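Local structure of putative mandelate racemase (Salmonella typhimurium, 2O56) at residues 76-81 and 275-280; 137-142 and 182-187. The protein binds magnesium and probably acts as a hydro-lyase (dehydratase) of the enolase superfamily, although its substrate has not been established. All coordinates share one frame; numbering follows the deposited sequence.

Contact 1: 76-81 and 275-280; sequences AIWEKM and IYWRWG
Trp78, on helix 74-83, drives the outer rim of its six-membered ring into the face of Trp277. This is a T-shaped (edge-to-face) pair, with the ring planes at 75° and the centroid of the Trp78 six-membered ring 5.0 Å from that of the Trp277 five-membered ring. CZ2 of Trp78 makes the closest approach, 3.8 Å from CD1 of Trp277, and CH2 stands over the same face nearer its rim. The indole reaches this far because CG of Trp78 lies anti to the backbone N (chi1 -156°), which carries the ring across the gap between backbones that stay 11.2 Å apart at the CA atoms of Trp78 and Trp277.

Apolar packing continues beside the stack, where CH2 of Trp78 lies 3.9 Å from CZ3 of Trp279.

The polar link is indirect. One water donates to OE1 of Glu79 at 2.7 Å and accepts from NH2 of Arg278 at 3.0 Å, meeting the guanidinium at its edge and in its plane. Arg278 also forms a salt bridge with Glu305 and a hydrogen bond to the carbonyl O of Asp311 of a second subunit.

The cluster joins a helix of the N-terminal capping domain to helix 277-286 of the barrel domain. Helices 93-114 and 302-314 flank it, and Trp78 NE1 is hydrogen-bonded to the carbonyl O of Gly301, just before the latter.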
loop_
_atom_site.group_PDB
_atom_site.type_symbol
_atom_site.label_atom_id
_atom_site.label_comp_id
_atom_site.label_asym_id
_atom_site.label_seq_id
_atom_site.Cartn_x
_atom_site.Cartn_y
_atom_site.Cartn_z
ATOM N N ALA A 76 2.946 24.788 -27.712
ATOM C CA ALA A 76 4.088 25.558 -27.217
ATOM C C ALA A 76 3.648 26.735 -26.359
ATOM O O ALA A 76 4.300 27.050 -25.378
ATOM C CB ALA A 76 4.954 26.032 -28.380
ATOM N N ILE A 77 2.542 27.380 -26.719
ATOM C CA ILE A 77 2.089 28.533 -25.963
ATOM C C ILE A 77 1.545 28.054 -24.604
ATOM O O ILE A 77 1.828 28.659 -23.579
ATOM C CB ILE A 77 1.043 29.374 -26.745
ATOM C CG1 ILE A 77 1.735 30.218 -27.819
ATOM C CG2 ILE A 77 0.218 30.274 -25.808
ATOM C CD1 ILE A 77 0.868 30.513 -29.036
ATOM N N TRP A 78 0.796 26.950 -24.603
ATOM C CA TRP A 78 0.283 26.384 -23.345
ATOM C C TRP A 78 1.438 26.084 -22.370
ATOM O O TRP A 78 1.422 26.489 -21.208
ATOM C CB TRP A 78 -0.565 25.131 -23.601
ATOM C CG TRP A 78 -1.548 24.886 -22.455
ATOM C CD1 TRP A 78 -2.823 25.329 -22.368
ATOM C CD2 TRP A 78 -1.273 24.213 -21.216
ATOM N NE1 TRP A 78 -3.395 24.941 -21.174
ATOM C CE2 TRP A 78 -2.467 24.243 -20.446
ATOM C CE3 TRP A 78 -0.159 23.555 -20.703
ATOM C CZ2 TRP A 78 -2.555 23.671 -19.164
ATOM C CZ3 TRP A 78 -0.257 22.967 -19.428
ATOM C CH2 TRP A 78 -1.442 23.027 -18.684
ATOM N N GLU A 79 2.467 25.417 -22.868
ATOM C CA GLU A 79 3.579 25.015 -22.026
ATOM C C GLU A 79 4.431 26.219 -21.602
ATOM O O GLU A 79 5.049 26.197 -20.550
ATOM C CB GLU A 79 4.432 23.962 -22.752
ATOM C CG GLU A 79 5.583 23.385 -21.923
ATOM C CD GLU A 79 5.196 22.177 -21.068
ATOM O OE1 GLU A 79 3.991 21.847 -20.956
ATOM O OE2 GLU A 79 6.117 21.546 -20.512
ATOM N N LYS A 80 4.469 27.268 -22.418
ATOM C CA LYS A 80 5.082 28.518 -21.988
ATOM C C LYS A 80 4.313 29.152 -20.845
ATOM O O LYS A 80 4.904 29.652 -19.888
ATOM C CB LYS A 80 5.181 29.511 -23.152
ATOM C CG LYS A 80 6.107 30.687 -22.875
ATOM C CD LYS A 80 6.035 31.707 -24.029
ATOM C CE LYS A 80 6.711 33.020 -23.614
ATOM N NZ LYS A 80 6.934 33.944 -24.757
ATOM N N MET A 81 2.983 29.137 -20.940
ATOM C CA MET A 81 2.170 29.666 -19.849
ATOM C C MET A 81 2.354 28.851 -18.564
ATOM O O MET A 81 2.371 29.410 -17.446
ATOM C CB MET A 81 0.713 29.800 -20.269
ATOM C CG MET A 81 0.492 30.867 -21.379
ATOM S SD MET A 81 -1.254 31.272 -21.538
ATOM C CE MET A 81 -1.972 29.820 -22.343
ATOM N N ILE A 275 -11.278 21.544 -10.330
ATOM C CA ILE A 275 -10.088 20.715 -10.484
ATOM C C ILE A 275 -9.461 21.046 -11.850
ATOM O O ILE A 275 -10.144 21.042 -12.877
ATOM C CB ILE A 275 -10.500 19.230 -10.489
ATOM C CG1 ILE A 275 -11.257 18.851 -9.211
ATOM C CG2 ILE A 275 -9.305 18.346 -10.614
ATOM C CD1 ILE A 275 -11.828 17.366 -9.230
ATOM N N TYR A 276 -8.174 21.361 -11.856
ATOM C CA TYR A 276 -7.551 22.000 -13.018
ATOM C C TYR A 276 -6.407 21.186 -13.585
ATOM O O TYR A 276 -5.550 20.706 -12.839
ATOM C CB TYR A 276 -7.063 23.415 -12.660
ATOM C CG TYR A 276 -8.003 24.169 -11.771
ATOM C CD1 TYR A 276 -9.315 24.439 -12.182
ATOM C CD2 TYR A 276 -7.605 24.588 -10.511
ATOM C CE1 TYR A 276 -10.211 25.112 -11.372
ATOM C CE2 TYR A 276 -8.504 25.266 -9.680
ATOM C CZ TYR A 276 -9.807 25.518 -10.134
ATOM O OH TYR A 276 -10.684 26.214 -9.342
ATOM N N TRP A 277 -6.403 21.060 -14.915
ATOM C CA TRP A 277 -5.323 20.436 -15.700
ATOM C C TRP A 277 -5.259 18.920 -15.505
ATOM O O TRP A 277 -5.930 18.364 -14.636
ATOM C CB TRP A 277 -3.950 21.097 -15.490
ATOM C CG TRP A 277 -3.923 22.606 -15.547
ATOM C CD1 TRP A 277 -4.845 23.434 -16.113
ATOM C CD2 TRP A 277 -2.889 23.452 -15.029
ATOM N NE1 TRP A 277 -4.457 24.745 -15.959
ATOM C CE2 TRP A 277 -3.256 24.781 -15.308
ATOM C CE3 TRP A 277 -1.686 23.207 -14.346
ATOM C CZ2 TRP A 277 -2.476 25.874 -14.915
ATOM C CZ3 TRP A 277 -0.904 24.300 -13.971
ATOM C CH2 TRP A 277 -1.300 25.614 -14.265
ATOM N N ARG A 278 -4.495 18.246 -16.355
ATOM C CA ARG A 278 -4.236 16.817 -16.165
ATOM C C ARG A 278 -3.741 16.541 -14.726
ATOM O O ARG A 278 -4.151 15.575 -14.100
ATOM C CB ARG A 278 -3.134 16.372 -17.137
ATOM C CG ARG A 278 -3.560 16.137 -18.590
ATOM C CD ARG A 278 -2.309 16.144 -19.480
ATOM N NE ARG A 278 -1.785 17.506 -19.668
ATOM C CZ ARG A 278 -0.654 17.798 -20.316
ATOM N NH1 ARG A 278 0.079 16.829 -20.836
ATOM N NH2 ARG A 278 -0.254 19.060 -20.450
ATOM N N TRP A 279 -2.826 17.381 -14.234
ATOM C CA TRP A 279 -2.268 17.224 -12.895
ATOM C C TRP A 279 -3.351 17.231 -11.787
ATOM O O TRP A 279 -3.276 16.465 -10.817
ATOM C CB TRP A 279 -1.216 18.299 -12.640
ATOM C CG TRP A 279 0.005 18.167 -13.507
ATOM C CD1 TRP A 279 1.190 17.539 -13.177
ATOM C CD2 TRP A 279 0.195 18.704 -14.828
ATOM N NE1 TRP A 279 2.101 17.662 -14.217
ATOM C CE2 TRP A 279 1.518 18.360 -15.241
ATOM C CE3 TRP A 279 -0.615 19.450 -15.702
ATOM C CZ2 TRP A 279 2.036 18.718 -16.499
ATOM C CZ3 TRP A 279 -0.104 19.792 -16.953
ATOM C CH2 TRP A 279 1.219 19.437 -17.332
ATOM N N GLY A 280 -4.367 18.069 -11.950
ATOM C CA GLY A 280 -5.402 18.193 -10.925
ATOM C C GLY A 280 -6.315 16.985 -10.913
ATOM O O GLY A 280 -6.815 16.572 -9.858
HETATM O O HOH W 1 1.816 20.607 -22.022
#

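Contact 2: 137-142 and 182-187; sequences LQFGWG and GNWNQQ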
loop_
_atom_site.group_PDB
_atom_site.type_symbol
_atom_site.label_atom_id
_atom_site.label_comp_id
_atom_site.label_asym_id
_atom_site.label_seq_id
_atom_site.Cartn_x
_atom_site.Cartn_y
_atom_site.Cartn_z
ATOM N N LEU A 137 -32.387 23.549 -10.657
ATOM C CA LEU A 137 -33.829 23.703 -10.505
ATOM C C LEU A 137 -34.296 24.379 -9.223
ATOM O O LEU A 137 -35.453 24.784 -9.138
ATOM C CB LEU A 137 -34.517 22.336 -10.605
ATOM C CG LEU A 137 -35.209 21.939 -11.904
ATOM C CD1 LEU A 137 -34.411 22.289 -13.144
ATOM C CD2 LEU A 137 -35.478 20.473 -11.842
ATOM N N GLN A 138 -33.414 24.498 -8.229
ATOM C CA GLN A 138 -33.704 25.264 -7.015
ATOM C C GLN A 138 -34.005 26.726 -7.320
ATOM O O GLN A 138 -34.582 27.435 -6.494
ATOM C CB GLN A 138 -32.581 25.147 -5.978
ATOM C CG GLN A 138 -31.231 25.773 -6.420
ATOM C CD GLN A 138 -30.354 24.805 -7.198
ATOM O OE1 GLN A 138 -30.821 23.787 -7.699
ATOM N NE2 GLN A 138 -29.065 25.117 -7.282
ATOM N N PHE A 139 -33.635 27.168 -8.517
ATOM C CA PHE A 139 -33.888 28.541 -8.918
ATOM C C PHE A 139 -35.022 28.631 -9.922
ATOM O O PHE A 139 -35.264 29.689 -10.505
ATOM C CB PHE A 139 -32.617 29.173 -9.479
ATOM C CG PHE A 139 -31.465 29.176 -8.514
ATOM C CD1 PHE A 139 -31.625 29.641 -7.214
ATOM C CD2 PHE A 139 -30.216 28.721 -8.909
ATOM C CE1 PHE A 139 -30.566 29.650 -6.327
ATOM C CE2 PHE A 139 -29.138 28.728 -8.022
ATOM C CZ PHE A 139 -29.311 29.199 -6.734
ATOM N N GLY A 140 -35.718 27.518 -10.118
ATOM C CA GLY A 140 -36.877 27.482 -10.991
ATOM C C GLY A 140 -36.578 27.091 -12.421
ATOM O O GLY A 140 -35.420 26.951 -12.823
ATOM N N TRP A 141 -37.642 26.918 -13.192
ATOM C CA TRP A 141 -37.548 26.624 -14.615
ATOM C C TRP A 141 -38.866 27.046 -15.277
ATOM O O TRP A 141 -39.920 27.028 -14.627
ATOM C CB TRP A 141 -37.318 25.127 -14.848
ATOM C CG TRP A 141 -36.721 24.862 -16.197
ATOM C CD1 TRP A 141 -37.388 24.531 -17.347
ATOM C CD2 TRP A 141 -35.338 24.939 -16.542
ATOM N NE1 TRP A 141 -36.496 24.381 -18.385
ATOM C CE2 TRP A 141 -35.231 24.634 -17.917
ATOM C CE3 TRP A 141 -34.172 25.220 -15.814
ATOM C CZ2 TRP A 141 -34.005 24.607 -18.583
ATOM C CZ3 TRP A 141 -32.962 25.199 -16.474
ATOM C CH2 TRP A 141 -32.882 24.900 -17.846
ATOM N N GLY A 142 -38.798 27.391 -16.564
ATOM C CA GLY A 142 -39.925 27.990 -17.298
ATOM C C GLY A 142 -39.774 29.497 -17.397
ATOM O O GLY A 142 -38.972 30.088 -16.677
ATOM N N GLY A 182 -35.999 30.573 2.161
ATOM C CA GLY A 182 -35.569 31.071 0.861
ATOM C C GLY A 182 -34.238 31.778 0.928
ATOM O O GLY A 182 -33.909 32.565 0.037
ATOM N N ASN A 183 -33.469 31.497 1.979
ATOM C CA ASN A 183 -32.078 31.963 2.050
ATOM C C ASN A 183 -31.127 30.921 1.450
ATOM O O ASN A 183 -31.263 29.732 1.734
ATOM C CB ASN A 183 -31.680 32.253 3.505
ATOM C CG ASN A 183 -32.639 33.214 4.204
ATOM O OD1 ASN A 183 -32.741 34.383 3.843
ATOM N ND2 ASN A 183 -33.328 32.726 5.216
ATOM N N TRP A 184 -30.164 31.387 0.651
ATOM C CA TRP A 184 -29.247 30.531 -0.100
ATOM C C TRP A 184 -27.893 30.456 0.580
ATOM O O TRP A 184 -27.253 31.487 0.776
ATOM C CB TRP A 184 -29.050 31.070 -1.531
ATOM C CG TRP A 184 -28.093 30.236 -2.367
ATOM C CD1 TRP A 184 -26.825 30.576 -2.759
ATOM C CD2 TRP A 184 -28.332 28.922 -2.888
ATOM N NE1 TRP A 184 -26.271 29.559 -3.497
ATOM C CE2 TRP A 184 -27.171 28.533 -3.590
ATOM C CE3 TRP A 184 -29.420 28.036 -2.831
ATOM C CZ2 TRP A 184 -27.063 27.292 -4.231
ATOM C CZ3 TRP A 184 -29.311 26.801 -3.468
ATOM C CH2 TRP A 184 -28.138 26.445 -4.159
ATOM N N ASN A 185 -27.465 29.235 0.912
ATOM C CA ASN A 185 -26.124 28.971 1.423
ATOM C C ASN A 185 -25.842 29.805 2.669
ATOM O O ASN A 185 -24.880 30.575 2.726
ATOM C CB ASN A 185 -25.053 29.209 0.338
ATOM C CG ASN A 185 -23.692 28.628 0.710
ATOM O OD1 ASN A 185 -23.595 27.660 1.469
ATOM N ND2 ASN A 185 -22.633 29.224 0.171
ATOM N N GLN A 186 -26.693 29.667 3.676
ATOM C CA GLN A 186 -26.476 30.442 4.873
ATOM C C GLN A 186 -26.399 29.625 6.144
ATOM O O GLN A 186 -26.045 30.156 7.203
ATOM C CB GLN A 186 -27.490 31.565 4.973
ATOM C CG GLN A 186 -27.070 32.800 4.193
ATOM C CD GLN A 186 -28.152 33.856 4.167
ATOM O OE1 GLN A 186 -29.058 33.872 5.011
ATOM N NE2 GLN A 186 -28.067 34.749 3.194
ATOM N N GLN A 187 -26.706 28.334 6.041
ATOM C CA GLN A 187 -26.516 27.424 7.174
ATOM C C GLN A 187 -25.137 26.749 7.106
ATOM O O GLN A 187 -24.542 26.638 6.030
ATOM C CB GLN A 187 -27.681 26.420 7.292
ATOM C CG GLN A 187 -27.950 25.654 6.037
ATOM C CD GLN A 187 -29.402 25.293 5.822
ATOM O OE1 GLN A 187 -30.182 25.161 6.768
ATOM N NE2 GLN A 187 -29.768 25.106 4.555
#
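Phe139 sets the edge of its ring over the six-membered ring of Trp184, its CZ standing 3.7 Å above the indole plane and over the ring centre. The pair is edge-to-face, tilted rather than perpendicular: the planes make 58° and the centroids lie 4.9 Å apart. It joins two loops of the barrel domain, in the modified TIM-barrel fold of the enolase superfamily. One follows strand 130-135 and the other follows strand 170-173.

The touching atoms of Phe139 are CZ and CE1. CZ comes within 3.9 Å of CE2 of Trp184, while CE1 is 4.0 Å from CE3. On the other side of the contact, CG of Trp184 is anti to its backbone N (chi1 179°), an extended setting that sends the indole from its loop toward the short 3-10 turn 137-139. Ala177 and Met178 also pack on this indole.

Gln138 adds a second approach, to the far rim of the indole. With chi1 at 65°, its CG sits between the backbone N and the carbonyl carbon, over the centre of the Phe139 ring, and also meets CZ3 of Trp184 at 3.7 Å; a bend at chi2 then turns the amide alongside the indole. The side-chain amide is nearly parallel to the indole, but it meets the rim obliquely and makes no hydrogen bond to Trp184. Its polar atoms are engaged by neighbours: OE1 accepts from the backbone N of Asp174, and NE2 donates to OE1 of Gln136. These bonds fix the rotation of the amide.

The magnesium ion, bound by Glu221, Glu247 and Glu273, is about 8 Å from the Gln138 side chain. That side chain, about 5 Å from the side chain of Glu221, thus lies close to the metal site. NE2 of Gln138 rests 3.5 Å from CH2 of Trp184.

From the N terminus the chain first builds most of the capping domain, including helix 74-83, which supplies the first half of contact 1. It then enters the barrel domain, where contact 2 closes a short loop: the 39 residues between 137-142 and 182-187 include helix 153-165 and strand 170-173. Strands 217-221, 246-247 and 269-271 follow before segment 275-280 returns to helix 74-83 and closes contact 1; strands 292-293 and 319-320 come after it. The smaller loop thus nests within the larger, and the two do not cross. Contact 1 ties cap to barrel; contact 2 joins two barrel loops. Their centres are 35 Å apart, on opposite sides of the chain's centre.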